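Local coordinates for protein SrtE1 (Streptomyces coelicolor, PDB 5CUW) that anchors surface proteins to the cell wall as a class E sortase transpeptidase, recognising Leu-Ala-x-Thr-Gly in preference to Leu-Pro-x-Thr-Gly, at residues G90-R95 and T159-T164; A41-P46 and D112-E117. All coordinates share one frame; numbering follows the deposited sequence.

Interaction 1. Residues G90-R95 and T159-T164; sequences GLAGHR and TLTTCT
Arg95 reaches from the loop that follows strand 87-92 to the end of strand 156-164. Its CB lies 3.3 Å from Thr162 OG1, and CG and CD pass along the Cys163 carbonyl, CD also touching Thr162 CG2. CG stands anti to the backbone N, and the bend at chi2 (86°) turns the chain so that NE goes to Arg103 O and NH1 comes back to Cys163 O at 3.0 Å. That oxygen lies in the guanidinium plane and is met on a lone pair; a weak second bond runs from NH1 to Thr164 OG1. Next to Arg95 CB, the Thr162 hydroxyl donates to Gly93 O (OG1 to O, 2.8 Å). The strands proper run parallel, their segment axes 24° apart, with Leu91 N bonded to Thr159 O, Thr161 N to Leu91 O, and Gly93 N to Thr161 O at 3.2 Å. On one face Leu91 CD1 rests 4.0 Å from Leu160 CD2; on the other, Ala92 CB touches Thr161 OG1, which bonds Tyr72 OH, the inferred substrate-recognition residue. Inferred active-site residue His94, its NE2 held by Asp65, lies in the loop just after strand 87-92, and Cys163, likewise inferred, near the end of adjacent strand 156-164, as in the sortase beta-barrel. Strand 69-71 flanks strand 87-92, and strand 171-184, carrying the proposed proton donor Arg172, flanks strand 156-164.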
loop_
_atom_site.group_PDB
_atom_site.type_symbol
_atom_site.label_atom_id
_atom_site.label_comp_id
_atom_site.label_asym_id
_atom_site.label_seq_id
_atom_site.Cartn_x
_atom_site.Cartn_y
_atom_site.Cartn_z
ATOM N N GLY A 90 -1.595 -3.710 4.318
ATOM C CA GLY A 90 -2.620 -2.940 3.621
ATOM C C GLY A 90 -2.518 -1.436 3.831
ATOM O O GLY A 90 -2.349 -0.968 4.960
ATOM N N LEU A 91 -2.628 -0.682 2.736
ATOM C CA LEU A 91 -2.446 0.776 2.765
ATOM C C LEU A 91 -3.503 1.510 1.946
ATOM O O LEU A 91 -3.913 1.040 0.881
ATOM C CB LEU A 91 -1.068 1.149 2.234
ATOM C CG LEU A 91 0.136 0.524 2.929
ATOM C CD1 LEU A 91 1.332 0.755 2.061
ATOM C CD2 LEU A 91 0.345 1.142 4.309
ATOM N N ALA A 92 -3.920 2.671 2.438
ATOM C CA ALA A 92 -4.888 3.512 1.741
ATOM C C ALA A 92 -4.298 4.897 1.519
ATOM O O ALA A 92 -3.616 5.438 2.395
ATOM C CB ALA A 92 -6.187 3.609 2.523
ATOM N N GLY A 93 -4.557 5.458 0.342
ATOM C CA GLY A 93 -4.092 6.793 0.005
ATOM C C GLY A 93 -5.061 7.530 -0.898
ATOM O O GLY A 93 -5.852 6.910 -1.602
ATOM N N HIS A 94 -4.998 8.856 -0.880
ATOM C CA HIS A 94 -5.850 9.687 -1.725
ATOM C C HIS A 94 -5.548 9.510 -3.211
ATOM O O HIS A 94 -4.384 9.368 -3.617
ATOM C CB HIS A 94 -5.680 11.175 -1.370
ATOM C CG HIS A 94 -6.576 11.653 -0.269
ATOM N ND1 HIS A 94 -7.844 11.154 -0.067
ATOM C CD2 HIS A 94 -6.387 12.592 0.686
ATOM C CE1 HIS A 94 -8.398 11.763 0.966
ATOM N NE2 HIS A 94 -7.535 12.643 1.439
ATOM N N ARG A 95 -6.598 9.593 -4.018
ATOM C CA ARG A 95 -6.464 9.584 -5.470
ATOM C C ARG A 95 -6.248 11.003 -5.999
ATOM O O ARG A 95 -5.533 11.193 -6.980
ATOM C CB ARG A 95 -7.708 8.966 -6.119
ATOM C CG ARG A 95 -7.624 8.769 -7.642
ATOM C CD ARG A 95 -6.965 7.427 -7.978
ATOM N NE ARG A 95 -6.776 7.256 -9.420
ATOM C CZ ARG A 95 -7.703 6.780 -10.243
ATOM N NH1 ARG A 95 -8.887 6.417 -9.767
ATOM N NH2 ARG A 95 -7.449 6.674 -11.545
ATOM N N THR A 159 -1.008 -4.368 -0.246
ATOM C CA THR A 159 -2.239 -3.957 -0.910
ATOM C C THR A 159 -2.347 -2.439 -0.872
ATOM O O THR A 159 -2.262 -1.839 0.194
ATOM C CB THR A 159 -3.489 -4.567 -0.240
ATOM O OG1 THR A 159 -3.311 -5.979 -0.106
ATOM C CG2 THR A 159 -4.745 -4.280 -1.076
ATOM N N LEU A 160 -2.537 -1.826 -2.030
ATOM C CA LEU A 160 -2.766 -0.379 -2.100
ATOM C C LEU A 160 -4.215 -0.115 -2.503
ATOM O O LEU A 160 -4.683 -0.657 -3.507
ATOM C CB LEU A 160 -1.820 0.285 -3.104
ATOM C CG LEU A 160 -0.330 -0.055 -3.105
ATOM C CD1 LEU A 160 0.372 0.741 -4.227
ATOM C CD2 LEU A 160 0.334 0.199 -1.744
ATOM N N THR A 161 -4.924 0.714 -1.734
ATOM C CA THR A 161 -6.329 1.015 -2.041
ATOM C C THR A 161 -6.546 2.514 -2.224
ATOM O O THR A 161 -5.984 3.318 -1.483
ATOM C CB THR A 161 -7.283 0.489 -0.927
ATOM O OG1 THR A 161 -7.223 1.346 0.230
ATOM C CG2 THR A 161 -6.891 -0.915 -0.516
ATOM N N THR A 162 -7.344 2.901 -3.217
ATOM C CA THR A 162 -7.661 4.312 -3.407
ATOM C C THR A 162 -9.048 4.416 -4.027
ATOM O O THR A 162 -9.669 3.400 -4.318
ATOM C CB THR A 162 -6.616 5.016 -4.303
ATOM O OG1 THR A 162 -6.790 6.441 -4.237
ATOM C CG2 THR A 162 -6.754 4.541 -5.750
ATOM N N CYS A 163 -9.537 5.634 -4.228
ATOM C CA CYS A 163 -10.862 5.822 -4.814
ATOM C C CYS A 163 -10.832 5.859 -6.341
ATOM O O CYS A 163 -9.825 6.206 -6.951
ATOM C CB CYS A 163 -11.497 7.104 -4.287
ATOM S SG CYS A 163 -11.808 7.091 -2.509
ATOM N N THR A 164 -11.954 5.500 -6.952
ATOM C CA THR A 164 -12.106 5.578 -8.403
ATOM C C THR A 164 -13.593 5.679 -8.728
ATOM O O THR A 164 -14.421 5.107 -8.008
ATOM C CB THR A 164 -11.469 4.351 -9.103
ATOM O OG1 THR A 164 -11.189 4.656 -10.473
ATOM C CG2 THR A 164 -12.378 3.117 -9.016
#

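Interaction 2. Residues A41-P46 and D112-E117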
loop_
_atom_site.group_PDB
_atom_site.type_symbol
_atom_site.label_atom_id
_atom_site.label_comp_id
_atom_site.label_asym_id
_atom_site.label_seq_id
_atom_site.Cartn_x
_atom_site.Cartn_y
_atom_site.Cartn_z
ATOM N N ALA A 41 7.032 4.965 8.609
ATOM C CA ALA A 41 7.830 4.491 7.498
ATOM C C ALA A 41 7.654 5.408 6.304
ATOM O O ALA A 41 6.860 6.345 6.359
ATOM C CB ALA A 41 7.445 3.060 7.137
ATOM N N LEU A 42 8.409 5.140 5.242
ATOM C CA LEU A 42 8.277 5.871 3.976
ATOM C C LEU A 42 7.940 4.892 2.849
ATOM O O LEU A 42 8.564 3.838 2.733
ATOM C CB LEU A 42 9.561 6.629 3.636
ATOM C CG LEU A 42 9.739 8.069 4.126
ATOM C CD1 LEU A 42 11.118 8.574 3.733
ATOM C CD2 LEU A 42 8.660 8.983 3.551
ATOM N N LEU A 43 6.954 5.241 2.026
ATOM C CA LEU A 43 6.623 4.439 0.849
ATOM C C LEU A 43 7.210 5.081 -0.414
ATOM O O LEU A 43 6.998 6.270 -0.654
ATOM C CB LEU A 43 5.119 4.298 0.699
ATOM C CG LEU A 43 4.641 3.390 -0.440
ATOM C CD1 LEU A 43 4.885 1.929 -0.076
ATOM C CD2 LEU A 43 3.164 3.631 -0.740
ATOM N N HIS A 44 7.945 4.299 -1.205
ATOM C CA HIS A 44 8.535 4.786 -2.450
ATOM C C HIS A 44 7.929 4.037 -3.626
ATOM O O HIS A 44 7.892 2.815 -3.623
ATOM C CB HIS A 44 10.057 4.596 -2.487
ATOM C CG HIS A 44 10.794 5.219 -1.341
ATOM N ND1 HIS A 44 11.532 6.376 -1.472
ATOM C CD2 HIS A 44 10.938 4.826 -0.052
ATOM C CE1 HIS A 44 12.086 6.677 -0.310
ATOM N NE2 HIS A 44 11.739 5.754 0.568
ATOM N N ILE A 45 7.471 4.765 -4.636
ATOM C CA ILE A 45 7.066 4.132 -5.892
ATOM C C ILE A 45 7.754 4.909 -7.004
ATOM O O ILE A 45 7.206 5.885 -7.523
ATOM C CB ILE A 45 5.533 4.119 -6.091
ATOM C CG1 ILE A 45 4.826 3.729 -4.790
ATOM C CG2 ILE A 45 5.125 3.141 -7.200
ATOM C CD1 ILE A 45 3.326 3.717 -4.904
ATOM N N PRO A 46 8.978 4.480 -7.361
ATOM C CA PRO A 46 9.862 5.169 -8.308
ATOM C C PRO A 46 9.217 5.457 -9.660
ATOM O O PRO A 46 9.489 6.506 -10.229
ATOM C CB PRO A 46 11.031 4.190 -8.462
ATOM C CG PRO A 46 11.087 3.494 -7.152
ATOM C CD PRO A 46 9.647 3.327 -6.731
ATOM N N ASP A 112 6.906 -3.774 -11.475
ATOM C CA ASP A 112 7.259 -2.427 -11.003
ATOM C C ASP A 112 7.422 -2.411 -9.487
ATOM O O ASP A 112 6.532 -2.829 -8.746
ATOM C CB ASP A 112 6.216 -1.390 -11.422
ATOM C CG ASP A 112 6.219 -1.124 -12.919
ATOM O OD1 ASP A 112 7.222 -1.444 -13.589
ATOM O OD2 ASP A 112 5.216 -0.585 -13.427
ATOM N N PRO A 113 8.571 -1.927 -9.016
ATOM C CA PRO A 113 8.861 -1.951 -7.573
ATOM C C PRO A 113 8.075 -0.952 -6.732
ATOM O O PRO A 113 7.790 0.176 -7.152
ATOM C CB PRO A 113 10.352 -1.624 -7.518
ATOM C CG PRO A 113 10.619 -0.862 -8.781
ATOM C CD PRO A 113 9.720 -1.478 -9.815
ATOM N N ILE A 114 7.741 -1.398 -5.524
ATOM C CA ILE A 114 7.096 -0.598 -4.497
ATOM C C ILE A 114 7.900 -0.826 -3.235
ATOM O O ILE A 114 8.007 -1.958 -2.769
ATOM C CB ILE A 114 5.625 -1.018 -4.281
ATOM C CG1 ILE A 114 4.815 -0.797 -5.559
ATOM C CG2 ILE A 114 5.011 -0.280 -3.107
ATOM C CD1 ILE A 114 3.768 -1.880 -5.802
ATOM N N VAL A 115 8.495 0.228 -2.684
ATOM C CA VAL A 115 9.426 0.032 -1.583
ATOM C C VAL A 115 8.945 0.655 -0.272
ATOM O O VAL A 115 8.641 1.851 -0.203
ATOM C CB VAL A 115 10.815 0.612 -1.928
ATOM C CG1 VAL A 115 11.788 0.410 -0.762
ATOM C CG2 VAL A 115 11.357 -0.021 -3.219
ATOM N N VAL A 116 8.923 -0.157 0.779
ATOM C CA VAL A 116 8.637 0.342 2.119
ATOM C C VAL A 116 9.931 0.472 2.900
ATOM O O VAL A 116 10.603 -0.525 3.160
ATOM C CB VAL A 116 7.681 -0.584 2.900
ATOM C CG1 VAL A 116 7.488 -0.052 4.307
ATOM C CG2 VAL A 116 6.330 -0.717 2.182
ATOM N N GLU A 117 10.273 1.701 3.276
ATOM C CA GLU A 117 11.471 1.969 4.061
ATOM C C GLU A 117 11.137 2.194 5.535
ATOM O O GLU A 117 10.381 3.106 5.880
ATOM C CB GLU A 117 12.203 3.195 3.512
ATOM C CG GLU A 117 13.334 3.687 4.405
ATOM C CD GLU A 117 14.041 4.922 3.859
ATOM O OE1 GLU A 117 13.501 5.581 2.940
ATOM O OE2 GLU A 117 15.146 5.230 4.351
#
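Leu43 and Val116 face each other as a non-hydrogen-bonded pair between two antiparallel strands, and their side chains form the tight, buried half of the contact. Leu43 CG stands anti to the backbone N (chi1 -176°), and CD1 swings back toward the partner strand, where it meets Ile114 CG2 and Val116 CG2, each at 3.8 Å. Ile45 CG2 extends this apolar layer more loosely, 4.3 Å from Ile114 CG1. On the other face Leu42, His44 and Glu117 are partly exposed, although Val115 is buried. There His44 and Glu117 cross obliquely, NE2 donating to OE1 over 3.0 Å with the oxygen tilted 18° from the ring plane. The carboxylate is shared: OE1 serves His44, and OE2 makes a salt bridge with Arg185. Leu42 lies alongside Glu117, its CD1 3.9 Å from OE1, while Val115 packs CB to CB against His44, and Leu193 touches both. Four nearly straight backbone bonds separate the two faces: Leu42 and Glu117 exchange one pair, His44 and Val115 the other, the shortest being His44 N to Val115 O at 2.7 Å. This pairing joins the first and last strands in the order of the sheet, consistent with closure of the sortase barrel. Strand 50-56 continues the sheet beyond strand 39-45, and strand 121-134 continues it beyond strand 113-117.

From the N terminus, the chain first lays down 41-46, then 90-95, then 112-117, and lastly 159-164. Interaction 2 closes a loop of 65 intervening residues when strand 113-117 returns to strand 39-45; interaction 1 closes one of 63 when strand 156-164 comes in beside strand 87-92. The segments alternate, so the two loops cross and neither nests in the other. Interaction 2 ties the edges of the sheet and interaction 1 its middle, placing the inferred active-site residues His94 and Cys163 close in the fold. Their centres lie about 14 Å apart, yet the two contacts meet in the interior, where Leu160 CD1 packs 4.2 Å from Ile45 CD1.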